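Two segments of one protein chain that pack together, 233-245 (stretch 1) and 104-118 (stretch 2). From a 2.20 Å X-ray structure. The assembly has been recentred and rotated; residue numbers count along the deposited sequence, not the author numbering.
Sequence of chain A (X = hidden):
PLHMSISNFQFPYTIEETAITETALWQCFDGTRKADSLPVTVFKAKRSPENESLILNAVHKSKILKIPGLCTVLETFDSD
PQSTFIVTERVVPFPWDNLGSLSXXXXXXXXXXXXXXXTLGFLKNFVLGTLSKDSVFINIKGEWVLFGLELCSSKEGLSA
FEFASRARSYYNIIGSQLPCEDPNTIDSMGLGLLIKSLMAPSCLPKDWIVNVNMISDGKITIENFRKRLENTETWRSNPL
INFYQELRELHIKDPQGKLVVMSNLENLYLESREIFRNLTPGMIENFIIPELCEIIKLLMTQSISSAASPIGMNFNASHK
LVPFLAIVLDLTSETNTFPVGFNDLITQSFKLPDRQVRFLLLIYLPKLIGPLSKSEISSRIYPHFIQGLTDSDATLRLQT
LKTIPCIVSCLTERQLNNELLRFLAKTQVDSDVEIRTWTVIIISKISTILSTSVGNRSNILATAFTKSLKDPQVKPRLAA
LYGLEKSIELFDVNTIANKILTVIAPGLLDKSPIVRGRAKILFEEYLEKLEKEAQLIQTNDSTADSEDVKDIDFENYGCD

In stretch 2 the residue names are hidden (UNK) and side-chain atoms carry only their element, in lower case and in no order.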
# COMPACT_ATOMS: atom_id res chain seq x y z
N GLU A 233 -17.70 25.00 -11.63
CA GLU A 233 -17.05 24.10 -12.59
C GLU A 233 -16.03 23.22 -11.85
O GLU A 233 -15.91 22.04 -12.15
CB GLU A 233 -16.44 24.89 -13.75
CG GLU A 233 -15.68 24.06 -14.80
CD GLU A 233 -16.52 22.98 -15.52
OE1 GLU A 233 -15.92 21.97 -16.00
OE2 GLU A 233 -17.77 23.10 -15.61
N THR A 234 -15.33 23.79 -10.88
CA THR A 234 -14.32 23.06 -10.09
C THR A 234 -14.90 21.82 -9.42
O THR A 234 -14.41 20.70 -9.59
CB THR A 234 -13.71 23.98 -9.03
OG1 THR A 234 -13.05 25.04 -9.71
CG2 THR A 234 -12.71 23.24 -8.07
N TRP A 235 -15.98 22.04 -8.69
CA TRP A 235 -16.65 20.98 -8.02
C TRP A 235 -17.06 19.86 -8.94
O TRP A 235 -16.88 18.71 -8.59
CB TRP A 235 -17.83 21.54 -7.26
CG TRP A 235 -18.52 20.55 -6.36
CD1 TRP A 235 -19.39 19.53 -6.73
CD2 TRP A 235 -18.47 20.47 -4.88
NE1 TRP A 235 -19.83 18.84 -5.65
CE2 TRP A 235 -19.33 19.34 -4.51
CE3 TRP A 235 -17.82 21.17 -3.90
CZ2 TRP A 235 -19.54 18.96 -3.19
CZ3 TRP A 235 -18.00 20.77 -2.57
CH2 TRP A 235 -18.86 19.69 -2.23
N ARG A 236 -17.60 20.18 -10.11
CA ARG A 236 -18.23 19.22 -11.01
C ARG A 236 -17.18 18.53 -11.85
O ARG A 236 -17.41 17.45 -12.35
CB ARG A 236 -19.23 19.93 -11.94
CG ARG A 236 -20.52 20.46 -11.29
CD ARG A 236 -21.49 20.94 -12.38
NE ARG A 236 -22.82 21.36 -11.91
CZ ARG A 236 -23.36 22.56 -12.13
NH1 ARG A 236 -24.57 22.87 -11.67
NH2 ARG A 236 -22.68 23.48 -12.82
N SER A 237 -16.04 19.20 -12.03
CA SER A 237 -14.84 18.64 -12.68
C SER A 237 -14.09 17.62 -11.81
O SER A 237 -13.36 16.77 -12.35
CB SER A 237 -13.83 19.77 -13.02
OG SER A 237 -14.30 20.54 -14.13
N ASN A 238 -14.25 17.69 -10.48
CA ASN A 238 -13.44 16.89 -9.61
C ASN A 238 -13.88 15.43 -9.74
O ASN A 238 -14.98 15.08 -9.32
CB ASN A 238 -13.57 17.40 -8.19
CG ASN A 238 -12.61 16.73 -7.26
OD1 ASN A 238 -12.36 15.54 -7.35
ND2 ASN A 238 -12.05 17.50 -6.35
N PRO A 239 -13.05 14.59 -10.36
CA PRO A 239 -13.35 13.20 -10.57
C PRO A 239 -13.30 12.40 -9.25
O PRO A 239 -13.86 11.32 -9.17
CB PRO A 239 -12.23 12.72 -11.51
CG PRO A 239 -11.09 13.67 -11.27
CD PRO A 239 -11.70 14.96 -10.86
N LEU A 240 -12.60 12.90 -8.25
CA LEU A 240 -12.57 12.18 -6.98
C LEU A 240 -13.88 12.45 -6.21
O LEU A 240 -14.38 11.59 -5.56
CB LEU A 240 -11.35 12.57 -6.15
CG LEU A 240 -10.02 12.03 -6.68
CD1 LEU A 240 -8.90 12.31 -5.69
CD2 LEU A 240 -10.07 10.54 -7.01
N ILE A 241 -14.45 13.64 -6.33
CA ILE A 241 -15.70 13.90 -5.65
C ILE A 241 -16.80 12.92 -6.12
O ILE A 241 -17.48 12.28 -5.30
CB ILE A 241 -16.13 15.37 -5.83
CG1 ILE A 241 -15.20 16.25 -4.99
CG2 ILE A 241 -17.58 15.56 -5.38
CD1 ILE A 241 -15.57 17.70 -4.98
N ASN A 242 -16.91 12.76 -7.44
CA ASN A 242 -17.86 11.80 -8.01
C ASN A 242 -17.48 10.35 -7.68
O ASN A 242 -18.32 9.53 -7.37
CB ASN A 242 -17.95 11.97 -9.54
CG ASN A 242 -18.46 13.36 -9.94
OD1 ASN A 242 -17.67 14.28 -10.17
ND2 ASN A 242 -19.80 13.52 -10.00
N PHE A 243 -16.22 10.01 -7.79
CA PHE A 243 -15.89 8.62 -7.58
C PHE A 243 -16.17 8.17 -6.11
O PHE A 243 -16.67 7.07 -5.85
CB PHE A 243 -14.49 8.32 -8.05
CG PHE A 243 -14.04 6.95 -7.73
CD1 PHE A 243 -14.54 5.87 -8.44
CD2 PHE A 243 -13.18 6.73 -6.67
CE1 PHE A 243 -14.15 4.61 -8.10
CE2 PHE A 243 -12.76 5.47 -6.34
CZ PHE A 243 -13.24 4.40 -7.06
N TYR A 244 -15.90 9.07 -5.18
CA TYR A 244 -16.11 8.83 -3.81
C TYR A 244 -17.61 8.57 -3.50
O TYR A 244 -17.94 7.71 -2.74
CB TYR A 244 -15.58 10.05 -3.05
CG TYR A 244 -15.91 10.02 -1.59
CD1 TYR A 244 -15.27 9.11 -0.73
CD2 TYR A 244 -16.88 10.86 -1.06
CE1 TYR A 244 -15.57 9.07 0.61
CE2 TYR A 244 -17.20 10.83 0.28
CZ TYR A 244 -16.52 9.91 1.10
OH TYR A 244 -16.77 9.87 2.44
N GLN A 245 -18.50 9.31 -4.13
CA GLN A 245 -19.91 9.05 -4.01
C GLN A 245 -20.32 7.63 -4.47
O GLN A 245 -21.15 6.99 -3.79
CB GLN A 245 -20.72 10.14 -4.71
CG GLN A 245 -22.22 9.96 -4.59
CD GLN A 245 -23.03 10.89 -5.48
OE1 GLN A 245 -22.63 12.03 -5.76
NE2 GLN A 245 -24.19 10.41 -5.92
N UNK A 104 -0.42 19.23 -3.43
CA UNK A 104 -0.09 18.85 -4.80
C UNK A 104 -1.22 18.14 -5.55
O UNK A 104 -1.30 18.22 -6.76
o UNK A 104 3.86 17.12 -5.21
c UNK A 104 3.77 18.28 -4.81
c UNK A 104 1.20 18.04 -4.81
n UNK A 104 4.83 19.05 -4.63
c UNK A 104 2.42 18.89 -4.45
N UNK A 105 -2.11 17.47 -4.83
CA UNK A 105 -3.30 16.87 -5.46
C UNK A 105 -4.52 17.70 -5.08
O UNK A 105 -5.19 17.45 -4.04
c UNK A 105 -3.48 15.41 -5.03
n UNK A 105 -4.71 13.41 -5.78
c UNK A 105 -4.71 14.74 -5.67
o UNK A 105 -5.62 15.41 -6.08
N UNK A 106 -4.80 18.72 -5.89
CA UNK A 106 -5.89 19.62 -5.56
C UNK A 106 -7.23 18.87 -5.44
O UNK A 106 -8.08 19.27 -4.67
c UNK A 106 -6.57 21.65 -8.82
c UNK A 106 -5.99 20.78 -6.58
c UNK A 106 -7.55 21.63 -9.96
n UNK A 106 -8.87 22.14 -9.47
c UNK A 106 -6.80 20.50 -7.84
N UNK A 107 -7.41 17.79 -6.21
CA UNK A 107 -8.67 17.05 -6.18
C UNK A 107 -8.83 16.42 -4.79
O UNK A 107 -9.94 16.38 -4.26
c UNK A 107 -7.72 16.58 -10.89
c UNK A 107 -9.63 17.50 -9.09
c UNK A 107 -7.77 16.06 -9.59
c UNK A 107 -8.75 15.96 -7.27
c UNK A 107 -8.72 16.52 -8.68
c UNK A 107 -8.63 17.54 -11.29
c UNK A 107 -9.59 18.01 -10.39
N UNK A 108 -7.71 15.97 -4.23
CA UNK A 108 -7.65 15.47 -2.84
C UNK A 108 -8.19 16.44 -1.83
O UNK A 108 -9.10 16.10 -1.02
N UNK A 109 -7.61 17.66 -1.84
CA UNK A 109 -7.88 18.69 -0.84
C UNK A 109 -9.37 19.05 -1.00
O UNK A 109 -10.08 19.21 -0.02
c UNK A 109 -6.96 19.96 -1.09
c UNK A 109 -7.30 21.14 -0.15
c UNK A 109 -5.47 19.63 -0.99
N UNK A 110 -9.83 19.17 -2.23
CA UNK A 110 -11.19 19.52 -2.51
C UNK A 110 -12.16 18.41 -2.04
O UNK A 110 -13.22 18.69 -1.53
c UNK A 110 -10.73 21.12 -6.10
o UNK A 110 -9.76 21.74 -6.60
c UNK A 110 -10.87 21.12 -4.58
o UNK A 110 -11.59 20.51 -6.79
c UNK A 110 -11.40 19.79 -4.03
N UNK A 111 -11.78 17.16 -2.27
CA UNK A 111 -12.53 16.01 -1.74
C UNK A 111 -12.65 16.07 -0.21
O UNK A 111 -13.74 15.91 0.31
c UNK A 111 -12.09 12.35 -1.34
c UNK A 111 -14.21 13.48 -2.08
c UNK A 111 -11.88 14.70 -2.20
c UNK A 111 -12.70 13.38 -2.26
N UNK A 112 -11.58 16.39 0.50
CA UNK A 112 -11.67 16.45 1.97
C UNK A 112 -12.57 17.57 2.42
O UNK A 112 -13.41 17.44 3.30
N UNK A 113 -12.43 18.70 1.75
CA UNK A 113 -13.31 19.85 2.04
C UNK A 113 -14.76 19.46 1.84
O UNK A 113 -15.62 19.86 2.63
c UNK A 113 -11.06 22.69 0.69
c UNK A 113 -14.05 22.08 1.14
c UNK A 113 -12.95 21.04 1.14
c UNK A 113 -11.64 21.67 1.66
N UNK A 114 -15.04 18.69 0.80
CA UNK A 114 -16.42 18.22 0.55
C UNK A 114 -16.92 17.28 1.68
O UNK A 114 -18.11 17.29 2.03
o UNK A 114 -16.08 16.26 -0.94
c UNK A 114 -16.57 17.59 -0.84
N UNK A 115 -16.01 16.53 2.31
CA UNK A 115 -16.40 15.67 3.41
C UNK A 115 -16.71 16.51 4.65
O UNK A 115 -17.66 16.21 5.37
c UNK A 115 -15.31 14.64 3.68
c UNK A 115 -13.85 12.93 2.55
o UNK A 115 -12.92 13.35 3.25
n UNK A 115 -13.72 11.89 1.73
c UNK A 115 -15.21 13.57 2.61
N UNK A 116 -15.96 17.60 4.86
CA UNK A 116 -16.17 18.48 6.00
C UNK A 116 -17.50 19.23 5.84
O UNK A 116 -18.21 19.46 6.82
c UNK A 116 -13.64 18.96 6.46
c UNK A 116 -13.62 18.13 7.75
c UNK A 116 -15.02 19.49 6.12
c UNK A 116 -12.74 20.17 6.67
N UNK A 117 -17.84 19.58 4.60
CA UNK A 117 -19.10 20.22 4.29
C UNK A 117 -20.32 19.32 4.52
O UNK A 117 -21.34 19.77 5.00
c UNK A 117 -18.67 23.29 3.34
c UNK A 117 -18.09 22.01 2.72
c UNK A 117 -17.77 22.33 1.26
c UNK A 117 -19.06 20.81 2.86
N UNK A 118 -20.26 18.04 4.16
CA UNK A 118 -21.43 17.19 4.42
C UNK A 118 -21.67 17.12 5.95
O UNK A 118 -22.83 17.13 6.40
c UNK A 118 -21.22 15.79 3.86
O HOH W 1 -11.65 20.41 -9.47
O HOH W 2 -10.33 24.54 -10.09

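Position 104 carries three carbons in a row, the third bearing one oxygen and one nitrogen; nothing of stretch 1 is within reach. The length and terminal amide give Gln104. At 105 there are two carbons, the second with one oxygen and one nitrogen, a shorter amide: Asn105. It stands just before the helix, and its OD1 accepts from the backbone N of position 108 at 2.8 Å (158°), a capping bond.

Position 106 has four carbons in a row ending in nitrogen, which lies 4.2 Å from Thr234 CG2. This is Lys106. Position 107 shows one carbon and then a six-carbon ring with no heteroatom, so it is Phe107. Pro239 CD sits 3.8 Å from the centroid of the Phe107 ring and 14° off its normal, a CH-pi contact over the face. Leu240 CD1 approaches Phe107 CB at 4.0 Å.

Position 108 has no side-chain atoms and is Gly108; an ideal CB here would point away from stretch 1 and lie 3.0 Å from Asn105 O, a clash. At 109 one carbon carries two more, giving Val109, directed away from stretch 1. Position 110 has three carbons, the third with two oxygens: a carboxylate, Glu110. Its OE2 forms a salt bridge with Lys106 NZ at 3.0 Å, while Glu110 OE1 accepts from Asn238 ND2 at 3.1 Å.

Position 111 bears four carbons forked at the second, so it is Leu111. Its CD2 lies 3.8 Å from Tyr244 CB and 4.1 Å from Ile241 CG1, and Leu111 CG is 4.2 Å from Leu240 CB. Position 112 lacks side-chain atoms: Gly112. Position 113 has four carbons forked at the first, one arm two carbons long, hence Ile113.

Position 114 offers one carbon and one oxygen, with the carbon 3.4 Å from Trp235 CH2. It is Ser114, whose OG donates to Leu111 O at 2.7 Å, within its own helix. At 115, three carbons end in one oxygen and one nitrogen, giving Gln115; its NE2 lies over one face of the Tyr244 ring, 3.5 Å from Tyr244 CZ. Position 116 has four carbons forked at the second and no contact, Leu116. The same pattern at 117 gives Leu117, whose CD1 meets the edge of the Trp235 ring, 4.1 Å from Trp235 CZ3. A single carbon at 118 identifies Ala118.

The contact turns on Asn238, between the two helices of stretch 1. Its OD1 caps the second helix, accepting from Ile241 N at 3.0 Å and weakly from Leu240 N at 2.8 Å, which leaves ND2 to donate to Phe107 O at 3.2 Å (177°) as well as to Glu110. A water joins Glu110 OE1 (2.7 Å) to Thr234 O (2.8 Å). Beyond this polar site, helix 239-245 crosses helix 106-118 at -50°, with axes 9.0 Å apart, and Leu111 packs against Leu240, Ile241 and Tyr244. Together the stretches bury 660 Å².

Stretch 2 104-118: QNKFGVELGISQLLA
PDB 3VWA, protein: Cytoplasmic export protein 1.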